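Local coordinates for fiber protein (Human adenovirus 16, PDB 3CNC) that forms the receptor-binding knob of the trimeric adenovirus fiber, which probably attaches the virus to the host cell receptor CD46, at residues Ser48-Val56 with Tyr67-Thr77; Thr146-Cys156 with Pro167-Arg176. One frame throughout, in Å; residues are numbered along the deposited sequence.

Contact 1: Ser48-Val56 with Tyr67-Thr77; sequences SPDCKLTLV and YITLMGASEYT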
# COMPACT_ATOMS: atom_id res chain seq x y z
N SER A 48 30.11 12.04 2.20
CA SER A 48 30.31 10.84 1.40
C SER A 48 29.31 9.75 1.78
O SER A 48 29.03 9.52 2.95
CB SER A 48 31.73 10.30 1.58
OG SER A 48 31.92 9.85 2.90
N PRO A 49 28.76 9.06 0.76
CA PRO A 49 27.78 7.98 0.92
C PRO A 49 28.16 6.98 1.99
O PRO A 49 29.27 6.44 1.96
CB PRO A 49 27.73 7.35 -0.46
CG PRO A 49 27.90 8.53 -1.35
CD PRO A 49 29.02 9.32 -0.66
N ASP A 50 27.25 6.72 2.91
CA ASP A 50 27.50 5.74 3.96
C ASP A 50 26.40 4.67 4.02
O ASP A 50 26.31 3.89 4.96
CB ASP A 50 27.66 6.44 5.32
CG ASP A 50 26.39 7.10 5.79
OD1 ASP A 50 25.54 7.46 4.94
OD2 ASP A 50 26.24 7.26 7.02
N CYS A 51 25.55 4.66 2.99
CA CYS A 51 24.47 3.66 2.89
C CYS A 51 23.81 3.68 1.51
O CYS A 51 23.97 4.62 0.73
CB CYS A 51 23.42 3.87 3.99
SG CYS A 51 22.47 5.37 3.84
N LYS A 52 23.08 2.60 1.21
CA LYS A 52 22.41 2.46 -0.08
C LYS A 52 20.92 2.72 0.03
O LYS A 52 20.21 2.05 0.77
CB LYS A 52 22.65 1.05 -0.62
CG LYS A 52 24.11 0.70 -0.79
CD LYS A 52 24.31 -0.80 -0.90
CE LYS A 52 25.79 -1.14 -1.09
NZ LYS A 52 26.03 -2.62 -1.04
N LEU A 53 20.45 3.72 -0.72
CA LEU A 53 19.04 4.10 -0.73
C LEU A 53 18.36 3.62 -2.00
O LEU A 53 18.77 3.97 -3.11
CB LEU A 53 18.89 5.61 -0.65
CG LEU A 53 17.46 6.12 -0.90
CD1 LEU A 53 16.58 5.78 0.29
CD2 LEU A 53 17.47 7.61 -1.14
N THR A 54 17.31 2.82 -1.84
CA THR A 54 16.55 2.36 -3.00
C THR A 54 15.20 3.09 -2.94
O THR A 54 14.45 2.96 -1.97
CB THR A 54 16.30 0.85 -2.98
OG1 THR A 54 17.55 0.17 -3.00
CG2 THR A 54 15.50 0.43 -4.20
N LEU A 55 14.91 3.87 -3.96
CA LEU A 55 13.67 4.60 -3.98
C LEU A 55 13.08 4.51 -5.38
O LEU A 55 13.75 4.80 -6.36
CB LEU A 55 13.90 6.07 -3.61
CG LEU A 55 12.67 6.99 -3.68
CD1 LEU A 55 11.74 6.66 -2.53
CD2 LEU A 55 13.10 8.47 -3.62
N VAL A 56 11.82 4.09 -5.46
CA VAL A 56 11.15 4.00 -6.74
C VAL A 56 9.87 4.84 -6.72
O VAL A 56 9.00 4.64 -5.86
CB VAL A 56 10.77 2.56 -7.07
CG1 VAL A 56 10.48 2.44 -8.57
CG2 VAL A 56 11.87 1.62 -6.63
N TYR A 67 8.15 3.32 -3.48
CA TYR A 67 8.80 2.16 -2.88
C TYR A 67 10.15 2.63 -2.31
O TYR A 67 10.94 3.23 -3.02
CB TYR A 67 9.05 1.09 -3.95
CG TYR A 67 9.83 -0.12 -3.49
CD1 TYR A 67 9.18 -1.28 -3.08
CD2 TYR A 67 11.23 -0.12 -3.50
CE1 TYR A 67 9.90 -2.43 -2.72
CE2 TYR A 67 11.97 -1.26 -3.13
CZ TYR A 67 11.29 -2.41 -2.75
OH TYR A 67 11.99 -3.54 -2.43
N ILE A 68 10.41 2.34 -1.05
CA ILE A 68 11.67 2.78 -0.46
C ILE A 68 12.25 1.80 0.53
O ILE A 68 11.53 1.21 1.34
CB ILE A 68 11.53 4.16 0.24
CG1 ILE A 68 12.91 4.68 0.66
CG2 ILE A 68 10.60 4.04 1.47
CD1 ILE A 68 12.93 6.17 1.02
N THR A 69 13.57 1.66 0.45
CA THR A 69 14.31 0.78 1.32
C THR A 69 15.75 1.28 1.55
O THR A 69 16.36 1.90 0.67
CB THR A 69 14.35 -0.65 0.73
OG1 THR A 69 14.51 -1.60 1.78
CG2 THR A 69 15.49 -0.80 -0.27
N LEU A 70 16.28 0.99 2.74
CA LEU A 70 17.63 1.39 3.12
C LEU A 70 18.55 0.19 3.44
O LEU A 70 18.13 -0.77 4.09
CB LEU A 70 17.59 2.26 4.37
CG LEU A 70 17.88 3.75 4.31
CD1 LEU A 70 18.02 4.21 5.75
CD2 LEU A 70 19.17 4.06 3.55
N MET A 71 19.79 0.26 2.99
CA MET A 71 20.76 -0.79 3.31
C MET A 71 22.07 -0.16 3.75
O MET A 71 22.71 0.57 2.99
CB MET A 71 21.01 -1.72 2.12
CG MET A 71 21.85 -2.93 2.53
SD MET A 71 22.52 -3.92 1.18
CE MET A 71 21.38 -5.27 1.18
N GLY A 72 22.48 -0.43 4.99
CA GLY A 72 23.72 0.12 5.52
C GLY A 72 24.97 -0.21 4.71
O GLY A 72 25.07 -1.28 4.11
N ALA A 73 25.93 0.71 4.69
CA ALA A 73 27.17 0.51 3.95
C ALA A 73 28.41 1.09 4.67
O ALA A 73 29.35 1.56 4.03
CB ALA A 73 27.04 1.11 2.56
N SER A 74 28.39 1.06 6.00
CA SER A 74 29.50 1.57 6.78
C SER A 74 29.38 1.12 8.23
O SER A 74 28.28 0.82 8.71
CB SER A 74 29.55 3.11 6.74
OG SER A 74 28.57 3.68 7.59
N GLU A 75 30.51 1.10 8.91
CA GLU A 75 30.54 0.69 10.31
C GLU A 75 29.59 1.56 11.14
O GLU A 75 28.95 1.08 12.08
CB GLU A 75 31.97 0.81 10.85
CG GLU A 75 32.17 0.19 12.22
CD GLU A 75 33.64 -0.06 12.53
OE1 GLU A 75 33.93 -0.55 13.63
OE2 GLU A 75 34.49 0.23 11.66
N TYR A 76 29.47 2.83 10.78
CA TYR A 76 28.56 3.71 11.50
C TYR A 76 27.11 3.28 11.35
O TYR A 76 26.43 3.04 12.35
CB TYR A 76 28.70 5.17 11.03
CG TYR A 76 27.68 6.08 11.69
CD1 TYR A 76 26.63 6.62 10.96
CD2 TYR A 76 27.74 6.35 13.05
CE1 TYR A 76 25.66 7.42 11.57
CE2 TYR A 76 26.78 7.14 13.68
CZ TYR A 76 25.75 7.67 12.93
OH TYR A 76 24.79 8.45 13.53
N THR A 77 26.64 3.18 10.11
CA THR A 77 25.25 2.79 9.87
C THR A 77 25.01 1.37 10.38
O THR A 77 23.97 1.09 10.97
CB THR A 77 24.86 2.82 8.35
OG1 THR A 77 25.54 1.78 7.64
CG2 THR A 77 25.20 4.17 7.74
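The antiparallel beta hairpin of strands 51-60 and 63-72 in the fiber knob pairs Lys52 with Met71, Thr54 with Thr69 and Val56 with Tyr67. Each of these pairs is closed by two backbone hydrogen bonds. Lys52 N to Met71 O is nearly straight at 2.7 Å. On the face of Lys52, Thr54 and Val56, the side chains of Thr54 and Thr69 stand next to each other. Thr54 CB comes within 3.3 Å of Thr69 CG2. Val56 CG2 sits obliquely against the Tyr67 ring, 3.6 Å from Tyr67 CD2, while Thr54 CG2 comes to the edge of that ring. Tyr67 OH hydrogen-bonds to the hydroxyl of Tyr137 of the second subunit. On the other face, Cys51 SG touches Leu70 CD2 at 3.6 Å, and Leu53 CD1 meets Ile68 CD1 at 3.7 Å. Leu55 CG lies anti to the backbone N (chi1 177°), which carries CD1 over to Ile68 CB. Trp191 and Met187 of strand 185-194 pack on this face. Beyond Gly72, where the second strand ends, Ala73 N donates a hydrogen bond to Asp50 O, and Ser74 OG accepts from Thr77 N in an ST motif. The strand pairing is that of a regular antiparallel hairpin in the adenovirus knob beta-sandwich.

Contact 2: Thr146-Cys156 with Pro167-Arg176; sequences TLNEDYIYGEC and PLKVTVTLNR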
# COMPACT_ATOMS: atom_id res chain seq x y z
N THR A 146 1.10 24.50 11.17
CA THR A 146 1.42 23.09 11.42
C THR A 146 1.43 22.21 10.16
O THR A 146 2.29 21.34 10.01
CB THR A 146 0.43 22.47 12.43
OG1 THR A 146 -0.91 22.80 12.05
CG2 THR A 146 0.70 23.00 13.84
N LEU A 147 0.45 22.43 9.27
CA LEU A 147 0.34 21.68 8.02
C LEU A 147 0.48 20.17 8.20
O LEU A 147 1.32 19.53 7.55
CB LEU A 147 1.39 22.16 7.02
CG LEU A 147 1.00 23.40 6.24
CD1 LEU A 147 2.11 23.78 5.25
CD2 LEU A 147 -0.32 23.13 5.51
N ASN A 148 -0.36 19.59 9.04
CA ASN A 148 -0.30 18.15 9.28
C ASN A 148 -0.75 17.27 8.13
O ASN A 148 -0.60 16.05 8.21
CB ASN A 148 -1.08 17.80 10.55
CG ASN A 148 -0.36 18.27 11.82
OD1 ASN A 148 0.81 18.66 11.77
ND2 ASN A 148 -1.07 18.22 12.95
N GLU A 149 -1.31 17.86 7.07
CA GLU A 149 -1.74 17.08 5.89
C GLU A 149 -0.51 16.72 5.06
O GLU A 149 -0.61 16.02 4.05
CB GLU A 149 -2.67 17.88 4.97
CG GLU A 149 -3.48 18.94 5.64
CD GLU A 149 -2.74 20.26 5.76
OE1 GLU A 149 -2.72 21.04 4.78
OE2 GLU A 149 -2.18 20.52 6.85
N ASP A 150 0.64 17.25 5.46
CA ASP A 150 1.88 16.99 4.73
C ASP A 150 2.59 15.73 5.21
O ASP A 150 3.70 15.45 4.77
CB ASP A 150 2.83 18.18 4.84
CG ASP A 150 2.37 19.37 4.01
OD1 ASP A 150 1.27 19.32 3.42
OD2 ASP A 150 3.12 20.38 3.95
N TYR A 151 1.94 14.97 6.09
CA TYR A 151 2.56 13.76 6.63
C TYR A 151 1.89 12.43 6.32
O TYR A 151 0.66 12.31 6.32
CB TYR A 151 2.67 13.84 8.16
CG TYR A 151 3.46 15.00 8.71
CD1 TYR A 151 2.81 16.10 9.28
CD2 TYR A 151 4.85 14.98 8.71
CE1 TYR A 151 3.54 17.15 9.84
CE2 TYR A 151 5.59 16.02 9.27
CZ TYR A 151 4.93 17.10 9.84
OH TYR A 151 5.66 18.11 10.42
N ILE A 152 2.73 11.42 6.08
CA ILE A 152 2.26 10.07 5.84
C ILE A 152 2.95 9.25 6.92
O ILE A 152 4.16 9.36 7.12
CB ILE A 152 2.72 9.52 4.45
CG1 ILE A 152 2.00 10.24 3.31
CG2 ILE A 152 2.45 8.03 4.37
CD1 ILE A 152 2.59 9.93 1.92
N TYR A 153 2.18 8.44 7.65
CA TYR A 153 2.75 7.58 8.68
C TYR A 153 2.51 6.13 8.28
O TYR A 153 1.51 5.81 7.64
CB TYR A 153 2.11 7.86 10.05
CG TYR A 153 2.13 9.32 10.43
CD1 TYR A 153 1.07 10.16 10.07
CD2 TYR A 153 3.21 9.88 11.10
CE1 TYR A 153 1.09 11.52 10.37
CE2 TYR A 153 3.25 11.25 11.41
CZ TYR A 153 2.18 12.06 11.05
OH TYR A 153 2.18 13.40 11.34
N GLY A 154 3.44 5.26 8.65
CA GLY A 154 3.30 3.86 8.31
C GLY A 154 4.30 3.02 9.07
O GLY A 154 4.75 3.42 10.15
N GLU A 155 4.68 1.88 8.51
CA GLU A 155 5.61 1.01 9.20
C GLU A 155 6.33 -0.03 8.35
O GLU A 155 5.80 -0.52 7.35
CB GLU A 155 4.84 0.30 10.31
CG GLU A 155 5.67 -0.10 11.49
CD GLU A 155 4.81 -0.38 12.69
OE1 GLU A 155 4.14 -1.44 12.72
OE2 GLU A 155 4.79 0.48 13.61
N CYS A 156 7.57 -0.35 8.73
CA CYS A 156 8.35 -1.38 8.06
C CYS A 156 9.13 -2.13 9.13
O CYS A 156 8.84 -1.97 10.33
CB CYS A 156 9.27 -0.79 6.96
SG CYS A 156 10.58 0.32 7.46
N PRO A 167 9.79 -3.48 14.80
CA PRO A 167 8.98 -2.53 14.05
C PRO A 167 9.63 -1.15 13.95
O PRO A 167 10.15 -0.63 14.94
CB PRO A 167 7.68 -2.49 14.84
CG PRO A 167 8.18 -2.65 16.26
CD PRO A 167 9.17 -3.78 16.10
N LEU A 168 9.61 -0.57 12.75
CA LEU A 168 10.17 0.75 12.52
C LEU A 168 9.05 1.70 12.10
O LEU A 168 8.38 1.48 11.09
CB LEU A 168 11.23 0.70 11.41
CG LEU A 168 12.42 -0.25 11.59
CD1 LEU A 168 13.19 -0.33 10.29
CD2 LEU A 168 13.34 0.25 12.72
N LYS A 169 8.84 2.75 12.89
CA LYS A 169 7.81 3.73 12.57
C LYS A 169 8.37 4.67 11.53
O LYS A 169 9.43 5.29 11.72
CB LYS A 169 7.39 4.47 13.84
CG LYS A 169 6.68 3.54 14.83
CD LYS A 169 6.32 4.21 16.15
CE LYS A 169 5.60 3.23 17.06
NZ LYS A 169 5.32 3.79 18.41
N VAL A 170 7.67 4.76 10.41
CA VAL A 170 8.07 5.57 9.27
C VAL A 170 7.24 6.83 9.12
O VAL A 170 6.01 6.78 9.20
CB VAL A 170 7.92 4.77 7.97
CG1 VAL A 170 8.37 5.61 6.80
CG2 VAL A 170 8.70 3.47 8.08
N THR A 171 7.90 7.96 8.90
CA THR A 171 7.19 9.22 8.70
C THR A 171 7.67 9.84 7.42
O THR A 171 8.88 9.98 7.22
CB THR A 171 7.46 10.25 9.81
OG1 THR A 171 7.11 9.70 11.08
CG2 THR A 171 6.62 11.50 9.57
N VAL A 172 6.75 10.19 6.54
CA VAL A 172 7.13 10.82 5.29
C VAL A 172 6.61 12.24 5.33
O VAL A 172 5.45 12.47 5.67
CB VAL A 172 6.50 10.11 4.07
CG1 VAL A 172 7.08 10.67 2.79
CG2 VAL A 172 6.74 8.63 4.14
N THR A 173 7.47 13.20 5.02
CA THR A 173 7.04 14.59 5.01
C THR A 173 7.11 15.07 3.57
O THR A 173 8.13 14.90 2.91
CB THR A 173 7.95 15.47 5.87
OG1 THR A 173 8.07 14.90 7.18
CG2 THR A 173 7.35 16.88 5.99
N LEU A 174 6.02 15.65 3.08
CA LEU A 174 5.99 16.15 1.71
C LEU A 174 5.93 17.68 1.69
O LEU A 174 5.09 18.27 2.37
CB LEU A 174 4.79 15.56 0.95
CG LEU A 174 4.63 14.03 0.93
CD1 LEU A 174 3.31 13.65 0.28
CD2 LEU A 174 5.78 13.39 0.18
N ASN A 175 6.84 18.31 0.95
CA ASN A 175 6.88 19.77 0.82
C ASN A 175 6.49 20.56 2.05
O ASN A 175 5.57 21.37 1.94
CB ASN A 175 5.92 20.28 -0.25
CG ASN A 175 6.10 19.63 -1.58
OD1 ASN A 175 7.21 19.36 -2.00
ND2 ASN A 175 4.98 19.42 -2.27
N ARG A 176 7.10 20.41 3.20
CA ARG A 176 6.58 21.27 4.26
C ARG A 176 7.47 22.48 4.50
O ARG A 176 6.98 23.57 4.83
CB ARG A 176 6.36 20.51 5.56
CG ARG A 176 5.12 21.01 6.26
CD ARG A 176 4.97 20.47 7.66
NE ARG A 176 5.99 21.01 8.56
CZ ARG A 176 5.83 21.12 9.87
NH1 ARG A 176 4.69 20.74 10.42
NH2 ARG A 176 6.81 21.60 10.62
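Thr173 flanks the ring of Tyr151 on the antiparallel beta hairpin of strands 151-159 and 165-174. Thr173 OG1 comes to the edge of the tyrosine ring, 3.4 Å from Tyr151 CE2. Tyr151 CG stands anti to its carbonyl carbon (chi1 -59°), and the ring leans over the partner strand toward Arg176. There the ring and guanidinium planes are 58° apart. Tyr151 OH lies over one face of the guanidinium, 3.1 Å from Arg176 CZ, and the angle is too poor for a hydrogen bond from NH1. A turn at chi3 (68°) in the arginine chain brings the guanidinium to this hydroxyl. Arg176 CG passes Asp150 OD2, yet the charged ends of Asp150 and Arg176 stay apart and make no salt bridge. Next along this face, Tyr153 and Thr171 also run alongside each other, Thr171 CG2 meeting Tyr153 CE2 obliquely. Lys159 of the third subunit packs on both tyrosines.

The side chains of Ile152, Val172, Val170, Cys156 and Leu168 on the other face are buried. Ile152 CB meets Val172 CB at 3.8 Å, and Ile152 CD1 has Leu174 CD1 as a neighbour. Cys156 SG touches both Leu168 CD1 and Val170 CG2, the second at 3.7 Å. Trp191 packs on Cys156 and Val170, and Phe211 on Val170 and Val172. Backbone bonds link Ile152 with Val172, Gly154 with Val170 and Cys156 with Leu168. Leu174 N adds one more, reaching Asp150 O at 2.9 Å. The Gly154 pair is less regular: Val170 N approaches Gly154 O at 3.2 Å from well above the carbonyl plane.

How the contacts relate
Contact 1 is complete before the chain reaches contact 2. Each is a beta hairpin, but they belong to different antiparallel sheets of the same knob domain. The centres of contact 1 and contact 2 are about 19 Å apart, and the chain's centre lies between them. The nearest atoms of contact 1 and contact 2 are about 6 Å apart. Trp191 of strand 185-194 and Phe211 of strand 211-216 pack against side chains of both, and so bridge the two sheets through the core. Met71 of contact 1 packs on Glu149 of the second subunit, a residue of that subunit's contact 2. The two hairpins thus meet across the trimer interface, though they do not touch within one chain.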